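Local structure of PurR transcriptional regulator (Vibrio parahaemolyticus, 3D8U) at residues Ala193-His201 with Met221-Leu229; Lys206-Ile214 with Leu266-Ile274. The protein probably binds DNA as a LacI/PurR-family transcriptional regulator, through a DNA-binding region separate from the periplasmic-binding-protein-like portion modelled here. All blocks are in the same frame, centred on the assembly; numbering follows the deposited sequence.

Contact 1 (Ala193-His201 with Met221-Leu229); sequences AIGALFECH and MGEHAYPSL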
loop_
_atom_site.group_PDB
_atom_site.type_symbol
_atom_site.label_atom_id
_atom_site.label_comp_id
_atom_site.label_asym_id
_atom_site.label_seq_id
_atom_site.Cartn_x
_atom_site.Cartn_y
_atom_site.Cartn_z
ATOM N N ALA B 193 1.836 13.807 -4.290
ATOM C CA ALA B 193 0.995 14.734 -4.991
ATOM C C ALA B 193 -0.195 15.058 -4.133
ATOM O O ALA B 193 -0.770 16.117 -4.255
ATOM C CB ALA B 193 0.539 14.112 -6.276
ATOM N N ILE B 194 -0.582 14.138 -3.264
ATOM C CA ILE B 194 -1.729 14.375 -2.413
ATOM C C ILE B 194 -1.341 15.373 -1.324
ATOM O O ILE B 194 -2.081 16.342 -1.042
ATOM C CB ILE B 194 -2.215 13.076 -1.802
ATOM C CG1 ILE B 194 -2.920 12.266 -2.881
ATOM C CG2 ILE B 194 -3.138 13.340 -0.660
ATOM C CD1 ILE B 194 -4.369 12.683 -3.156
ATOM N N GLY B 195 -0.177 15.140 -0.717
ATOM C CA GLY B 195 0.332 16.076 0.252
ATOM C C GLY B 195 0.266 17.439 -0.388
ATOM O O GLY B 195 -0.278 18.370 0.186
ATOM N N ALA B 196 0.784 17.540 -1.606
ATOM C CA ALA B 196 0.934 18.820 -2.266
ATOM C C ALA B 196 -0.426 19.482 -2.454
ATOM O O ALA B 196 -0.600 20.633 -2.059
ATOM C CB ALA B 196 1.648 18.643 -3.574
ATOM N N LEU B 197 -1.385 18.740 -3.025
ATOM C CA LEU B 197 -2.747 19.213 -3.312
ATOM C C LEU B 197 -3.390 19.796 -2.072
ATOM O O LEU B 197 -3.846 20.933 -2.068
ATOM C CB LEU B 197 -3.627 18.051 -3.781
ATOM C CG LEU B 197 -4.655 18.326 -4.889
ATOM C CD1 LEU B 197 -5.847 17.415 -4.741
ATOM C CD2 LEU B 197 -5.146 19.759 -4.985
ATOM N N PHE B 198 -3.439 18.981 -1.025
ATOM C CA PHE B 198 -3.925 19.392 0.254
ATOM C C PHE B 198 -3.214 20.644 0.756
ATOM O O PHE B 198 -3.857 21.499 1.356
ATOM C CB PHE B 198 -3.728 18.259 1.234
ATOM C CG PHE B 198 -4.862 17.287 1.273
ATOM C CD1 PHE B 198 -6.187 17.722 1.155
ATOM C CD2 PHE B 198 -4.625 15.932 1.500
ATOM C CE1 PHE B 198 -7.254 16.814 1.224
ATOM C CE2 PHE B 198 -5.700 15.005 1.581
ATOM C CZ PHE B 198 -7.002 15.448 1.438
ATOM N N GLU B 199 -1.909 20.772 0.511
ATOM C CA GLU B 199 -1.157 21.927 1.026
ATOM C C GLU B 199 -1.481 23.191 0.227
ATOM O O GLU B 199 -1.451 24.304 0.769
ATOM C CB GLU B 199 0.367 21.654 1.053
ATOM C CG GLU B 199 1.257 22.726 1.661
ATOM C CD GLU B 199 0.968 22.906 3.142
ATOM O OE1 GLU B 199 0.346 21.957 3.696
ATOM O OE2 GLU B 199 1.326 23.969 3.747
ATOM N N CYS B 200 -1.778 23.016 -1.063
ATOM C CA CYS B 200 -2.245 24.110 -1.890
ATOM C C CYS B 200 -3.512 24.634 -1.249
ATOM O O CYS B 200 -3.626 25.822 -0.942
ATOM C CB CYS B 200 -2.562 23.596 -3.270
ATOM S SG CYS B 200 -1.114 23.297 -4.270
ATOM N N HIS B 201 -4.451 23.733 -0.986
ATOM C CA HIS B 201 -5.620 24.126 -0.223
ATOM C C HIS B 201 -5.304 24.903 1.060
ATOM O O HIS B 201 -5.944 25.917 1.321
ATOM C CB HIS B 201 -6.549 22.953 0.014
ATOM C CG HIS B 201 -7.163 22.442 -1.247
ATOM N ND1 HIS B 201 -7.845 21.249 -1.321
ATOM C CD2 HIS B 201 -7.172 22.955 -2.500
ATOM C CE1 HIS B 201 -8.260 21.052 -2.555
ATOM N NE2 HIS B 201 -7.862 22.069 -3.293
HETATM N N MSE B 221 -6.875 6.595 -6.477
HETATM C CA MSE B 221 -6.767 7.431 -5.270
HETATM C C MSE B 221 -6.746 8.878 -5.649
HETATM O O MSE B 221 -7.550 9.654 -5.178
HETATM C CB MSE B 221 -5.530 7.059 -4.460
HETATM C CG MSE B 221 -4.908 8.180 -3.690
HETATM SE SE MSE B 221 -5.685 8.592 -1.955
HETATM C CE MSE B 221 -5.571 6.828 -1.077
ATOM N N GLY B 222 -5.830 9.200 -6.557
ATOM C CA GLY B 222 -5.603 10.537 -7.021
ATOM C C GLY B 222 -6.675 10.916 -7.987
ATOM O O GLY B 222 -7.049 12.062 -8.038
ATOM N N GLU B 223 -7.175 9.958 -8.759
ATOM C CA GLU B 223 -8.277 10.208 -9.705
ATOM C C GLU B 223 -9.478 10.870 -9.048
ATOM O O GLU B 223 -10.223 11.596 -9.705
ATOM C CB GLU B 223 -8.760 8.904 -10.332
ATOM C CG GLU B 223 -9.883 9.119 -11.318
ATOM C CD GLU B 223 -10.542 7.833 -11.728
ATOM O OE1 GLU B 223 -10.145 6.800 -11.147
ATOM O OE2 GLU B 223 -11.449 7.845 -12.611
ATOM N N HIS B 224 -9.680 10.593 -7.762
ATOM C CA HIS B 224 -10.861 11.061 -7.105
ATOM C C HIS B 224 -10.543 12.021 -5.984
ATOM O O HIS B 224 -11.300 12.113 -5.013
ATOM C CB HIS B 224 -11.675 9.888 -6.584
ATOM C CG HIS B 224 -12.591 9.290 -7.600
ATOM N ND1 HIS B 224 -12.193 8.295 -8.468
ATOM C CD2 HIS B 224 -13.887 9.547 -7.888
ATOM C CE1 HIS B 224 -13.205 7.958 -9.243
ATOM N NE2 HIS B 224 -14.243 8.708 -8.915
ATOM N N ALA B 225 -9.417 12.720 -6.104
ATOM C CA ALA B 225 -9.120 13.864 -5.250
ATOM C C ALA B 225 -9.846 15.106 -5.807
ATOM O O ALA B 225 -10.581 14.995 -6.772
ATOM C CB ALA B 225 -7.667 14.080 -5.233
ATOM N N TYR B 226 -9.677 16.274 -5.202
ATOM C CA TYR B 226 -10.278 17.501 -5.723
ATOM C C TYR B 226 -9.342 18.701 -5.620
ATOM O O TYR B 226 -8.870 19.003 -4.531
ATOM C CB TYR B 226 -11.520 17.865 -4.946
ATOM C CG TYR B 226 -12.062 19.217 -5.357
ATOM C CD1 TYR B 226 -11.758 20.367 -4.622
ATOM C CD2 TYR B 226 -12.867 19.349 -6.499
ATOM C CE1 TYR B 226 -12.249 21.610 -5.003
ATOM C CE2 TYR B 226 -13.370 20.585 -6.887
ATOM C CZ TYR B 226 -13.052 21.706 -6.131
ATOM O OH TYR B 226 -13.531 22.928 -6.516
ATOM N N PRO B 227 -9.076 19.392 -6.743
ATOM C CA PRO B 227 -9.427 19.014 -8.101
ATOM C C PRO B 227 -8.741 17.691 -8.384
ATOM O O PRO B 227 -7.675 17.462 -7.830
ATOM C CB PRO B 227 -8.754 20.106 -8.925
ATOM C CG PRO B 227 -8.695 21.256 -8.050
ATOM C CD PRO B 227 -8.361 20.676 -6.723
ATOM N N SER B 228 -9.341 16.824 -9.195
ATOM C CA SER B 228 -8.775 15.514 -9.489
ATOM C C SER B 228 -7.478 15.745 -10.196
ATOM O O SER B 228 -7.322 16.764 -10.872
ATOM C CB SER B 228 -9.674 14.800 -10.461
ATOM O OG SER B 228 -9.902 15.640 -11.573
ATOM N N LEU B 229 -6.535 14.816 -10.109
ATOM C CA LEU B 229 -5.258 15.173 -10.701
ATOM C C LEU B 229 -4.724 14.377 -11.864
ATOM O O LEU B 229 -4.706 13.151 -11.862
ATOM C CB LEU B 229 -4.171 15.405 -9.630
ATOM C CG LEU B 229 -4.178 14.651 -8.310
ATOM C CD1 LEU B 229 -4.076 13.165 -8.614
ATOM C CD2 LEU B 229 -3.026 15.177 -7.456
#
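Selenomethionine Met221, in the short helix 220-223, begins the contact by bringing its SE to 4.5 Å from Ile194 CD1. This is the periplasmic-binding-protein-like fold: helix 190-203 is the crossover between parallel strands 184-187 and 212-215, and after strand 212-215 the chain runs alongside the helix in the same direction as far as Pro227, then doubles back to Leu229. Ala225 turns its methyl toward the helix, CB lying 4.1 Å from Ile194 CD1 and 3.8 Å from Leu197 CD1. That Leu197 CD1 also reaches two backbone carbonyls, Tyr226 O at 3.4 Å and Pro227 O at 3.6 Å. With CG opposite its own carbonyl carbon (chi1 -66°), His201 sets its imidazole edge against Tyr226 O, but NE2, 3.5 Å from that oxygen, is too poorly aligned for a hydrogen bond. Cis-linked Pro227 brings CD to the same ring's edge and onto Leu197 CD2. No hydrogen bond crosses between the segments; apart from the Tyr226 carbonyl, the contact is mostly apolar packing. Beyond lies the dimer interface, where Phe198 stacks on Phe198 of the second subunit. Leu229 closes the contact, CD2 3.9 Å from Ala193 CB and 4.4 Å from Leu197 CG.

Contact 2 (Lys206-Ile214 with Leu266-Ile274); sequences KVPTDIAII and LKRRASTAI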
loop_
_atom_site.group_PDB
_atom_site.type_symbol
_atom_site.label_atom_id
_atom_site.label_comp_id
_atom_site.label_asym_id
_atom_site.label_seq_id
_atom_site.Cartn_x
_atom_site.Cartn_y
_atom_site.Cartn_z
ATOM N N LYS B 206 -4.973 28.190 -5.444
ATOM C CA LYS B 206 -5.786 27.517 -6.461
ATOM C C LYS B 206 -5.041 26.463 -7.324
ATOM O O LYS B 206 -3.884 26.649 -7.734
ATOM C CB LYS B 206 -6.444 28.559 -7.360
ATOM C CG LYS B 206 -7.816 28.960 -6.879
ATOM C CD LYS B 206 -8.807 27.730 -6.898
ATOM C CE LYS B 206 -10.255 28.070 -6.416
ATOM N NZ LYS B 206 -11.116 28.581 -7.521
ATOM N N VAL B 207 -5.728 25.369 -7.615
ATOM C CA VAL B 207 -5.200 24.338 -8.486
ATOM C C VAL B 207 -6.130 24.140 -9.705
ATOM O O VAL B 207 -7.292 23.795 -9.543
ATOM C CB VAL B 207 -4.960 23.073 -7.658
ATOM C CG1 VAL B 207 -4.596 21.877 -8.497
ATOM C CG2 VAL B 207 -3.857 23.356 -6.557
ATOM N N PRO B 208 -5.631 24.352 -10.943
ATOM C CA PRO B 208 -4.274 24.601 -11.409
ATOM C C PRO B 208 -3.884 26.048 -11.687
ATOM O O PRO B 208 -2.765 26.285 -12.140
ATOM C CB PRO B 208 -4.254 23.848 -12.743
ATOM C CG PRO B 208 -5.633 24.042 -13.274
ATOM C CD PRO B 208 -6.558 24.267 -12.083
ATOM N N THR B 209 -4.761 27.015 -11.461
ATOM C CA THR B 209 -4.400 28.351 -11.937
ATOM C C THR B 209 -3.344 29.089 -11.109
ATOM O O THR B 209 -2.904 30.149 -11.518
ATOM C CB THR B 209 -5.609 29.267 -12.195
ATOM O OG1 THR B 209 -6.273 29.518 -10.966
ATOM C CG2 THR B 209 -6.578 28.629 -13.175
ATOM N N ASP B 210 -2.933 28.552 -9.960
ATOM C CA ASP B 210 -1.750 29.099 -9.258
ATOM C C ASP B 210 -0.674 28.066 -9.281
ATOM O O ASP B 210 0.460 28.353 -9.552
ATOM C CB ASP B 210 -2.037 29.468 -7.805
ATOM C CG ASP B 210 -2.987 30.631 -7.669
ATOM O OD1 ASP B 210 -2.713 31.690 -8.290
ATOM O OD2 ASP B 210 -3.989 30.487 -6.926
ATOM N N ILE B 211 -1.042 26.843 -8.976
ATOM C CA ILE B 211 -0.134 25.753 -9.131
ATOM C C ILE B 211 -0.855 24.617 -9.883
ATOM O O ILE B 211 -2.012 24.261 -9.559
ATOM C CB ILE B 211 0.423 25.380 -7.756
ATOM C CG1 ILE B 211 1.564 26.370 -7.415
ATOM C CG2 ILE B 211 0.878 23.926 -7.716
ATOM C CD1 ILE B 211 1.967 26.456 -5.971
ATOM N N ALA B 212 -0.208 24.116 -10.932
ATOM C CA ALA B 212 -0.687 22.914 -11.586
ATOM C C ALA B 212 0.022 21.698 -10.997
ATOM O O ALA B 212 1.159 21.805 -10.572
ATOM C CB ALA B 212 -0.432 23.001 -13.053
ATOM N N ILE B 213 -0.610 20.537 -10.980
ATOM C CA ILE B 213 0.039 19.376 -10.366
ATOM C C ILE B 213 -0.012 18.154 -11.277
ATOM O O ILE B 213 -1.033 17.893 -11.937
ATOM C CB ILE B 213 -0.602 19.027 -8.967
ATOM C CG1 ILE B 213 -0.230 20.068 -7.892
ATOM C CG2 ILE B 213 -0.150 17.657 -8.467
ATOM C CD1 ILE B 213 -1.073 19.983 -6.595
ATOM N N ILE B 214 1.051 17.364 -11.305
ATOM C CA ILE B 214 0.971 16.138 -12.110
ATOM C C ILE B 214 1.697 14.984 -11.431
ATOM O O ILE B 214 2.851 15.129 -11.012
ATOM C CB ILE B 214 1.484 16.379 -13.567
ATOM C CG1 ILE B 214 1.098 15.185 -14.445
ATOM C CG2 ILE B 214 2.998 16.765 -13.583
ATOM C CD1 ILE B 214 1.815 15.077 -15.736
ATOM N N LEU B 266 -1.369 8.716 -19.991
ATOM C CA LEU B 266 -1.522 9.997 -19.321
ATOM C C LEU B 266 -2.991 10.470 -19.248
ATOM O O LEU B 266 -3.468 11.191 -20.134
ATOM C CB LEU B 266 -0.722 11.055 -20.058
ATOM C CG LEU B 266 -0.165 12.298 -19.359
ATOM C CD1 LEU B 266 -0.440 13.518 -20.203
ATOM C CD2 LEU B 266 -0.738 12.498 -17.973
ATOM N N LYS B 267 -3.685 10.083 -18.177
ATOM C CA LYS B 267 -4.981 10.659 -17.763
ATOM C C LYS B 267 -4.931 12.175 -17.460
ATOM O O LYS B 267 -4.481 12.597 -16.371
ATOM C CB LYS B 267 -5.479 9.934 -16.493
ATOM C CG LYS B 267 -5.601 8.427 -16.637
ATOM C CD LYS B 267 -6.482 8.080 -17.846
ATOM C CE LYS B 267 -6.281 6.651 -18.283
ATOM N NZ LYS B 267 -7.485 6.212 -19.080
ATOM N N ARG B 268 -5.398 12.989 -18.407
ATOM C CA ARG B 268 -5.432 14.434 -18.228
ATOM C C ARG B 268 -6.658 14.774 -17.412
ATOM O O ARG B 268 -7.756 14.473 -17.842
ATOM C CB ARG B 268 -5.526 15.119 -19.580
ATOM C CG ARG B 268 -4.365 14.829 -20.515
ATOM C CD ARG B 268 -4.841 14.615 -21.946
ATOM N NE ARG B 268 -3.750 14.869 -22.890
ATOM C CZ ARG B 268 -2.811 13.982 -23.230
ATOM N NH1 ARG B 268 -1.855 14.332 -24.082
ATOM N NH2 ARG B 268 -2.819 12.750 -22.719
ATOM N N ARG B 269 -6.484 15.359 -16.224
ATOM C CA ARG B 269 -7.625 15.767 -15.378
ATOM C C ARG B 269 -7.509 17.222 -14.947
ATOM O O ARG B 269 -6.807 17.994 -15.593
ATOM C CB ARG B 269 -7.757 14.895 -14.140
ATOM C CG ARG B 269 -7.277 13.512 -14.321
ATOM C CD ARG B 269 -7.590 12.818 -13.065
ATOM N NE ARG B 269 -6.816 11.599 -12.863
ATOM C CZ ARG B 269 -7.157 10.411 -13.344
ATOM N NH1 ARG B 269 -8.258 10.275 -14.086
ATOM N NH2 ARG B 269 -6.390 9.368 -13.070
ATOM N N ALA B 270 -8.172 17.599 -13.848
ATOM C CA ALA B 270 -8.247 19.018 -13.495
ATOM C C ALA B 270 -6.889 19.652 -13.279
ATOM O O ALA B 270 -6.611 20.707 -13.848
ATOM C CB ALA B 270 -9.117 19.254 -12.325
ATOM N N SER B 271 -6.023 19.007 -12.504
ATOM C CA SER B 271 -4.857 19.705 -11.967
ATOM C C SER B 271 -3.857 20.177 -13.032
ATOM O O SER B 271 -2.823 20.797 -12.687
ATOM C CB SER B 271 -4.140 18.823 -10.970
ATOM O OG SER B 271 -3.501 17.765 -11.661
ATOM N N THR B 272 -4.128 19.875 -14.307
ATOM C CA THR B 272 -3.362 20.503 -15.387
ATOM C C THR B 272 -4.194 21.158 -16.434
ATOM O O THR B 272 -3.698 21.401 -17.521
ATOM C CB THR B 272 -2.362 19.566 -16.119
ATOM O OG1 THR B 272 -3.068 18.550 -16.834
ATOM C CG2 THR B 272 -1.395 18.954 -15.152
ATOM N N ALA B 273 -5.446 21.464 -16.123
ATOM C CA ALA B 273 -6.383 21.879 -17.172
ATOM C C ALA B 273 -6.274 23.373 -17.432
ATOM O O ALA B 273 -5.659 24.111 -16.654
ATOM C CB ALA B 273 -7.767 21.500 -16.807
ATOM N N ILE B 274 -6.850 23.816 -18.543
ATOM C CA ILE B 274 -6.829 25.232 -18.879
ATOM C C ILE B 274 -8.122 25.606 -19.585
ATOM O O ILE B 274 -8.485 24.988 -20.587
ATOM C CB ILE B 274 -5.586 25.583 -19.722
ATOM C CG1 ILE B 274 -5.663 27.033 -20.216
ATOM C CG2 ILE B 274 -5.408 24.584 -20.866
ATOM C CD1 ILE B 274 -4.832 27.342 -21.518
#
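Ile213 N donates to Ser271 O at 2.8 Å, with the Ser271 hydroxyl lying beside Ile213 O, and this pairing is the tight centre of the contact. Strand 212-215 is an outermost strand of the four-stranded parallel sheet in this periplasmic-binding-protein-like fold. Ala212 and Ile214 bond to strand 184-187, whereas Ile213 directs its N-H and C=O to the chain's C-terminal segment. The N-H...O angle at Ser271 O is 154°, the donor tilted 31° from the carbonyl plane. With chi1 at 71°, Ser271 OG sits between the backbone N and the carbonyl carbon of its own residue. It is hydrogen-bonded to Thr230 N; a second bond, to Ile213 O, is modelled so short that its length is doubtful at this resolution. Cis-linked Pro208 belongs to the same close-fitting part, its CB 3.4 Å from Ser271 O and its CG against the carbonyls of Ala270 and Ala273. Next to Ser271, the methyl CG2 of Thr272 rests 4.2 Å from Ile214 CB, while Thr272 OG1 hydrogen-bonds to His114 NE2 and Thr230 OG1.

Toward the surface the fit is looser. Exposed Ala273 meets 206-214 through its carbonyl rather than its methyl. At the other end, partly exposed Leu266 makes a single apolar touch, its CD2 lying 4.3 Å from Ile214 CD1.

Contacts 1 and 2 have centres 10 Å apart and interleave along the chain: helix 190-203 leads into strand 212-215, which leads into helix 220-223. They also meet directly. Ser228 O and Ser271 N, 3.1 Å apart, probably form a hydrogen bond, as do Leu229 O and Arg269 NE at 2.8 Å; Arg269 makes a further salt bridge to Glu233. Pro227 CG packs 3.3 Å from Val207 O. The 221-229 segment is thus packed against the helix in contact 1 and tied by probable hydrogen bonds to the C-terminal segment of contact 2. Contact 1 borders the second subunit, whereas no other chain of the assembly touches the segments of contact 2.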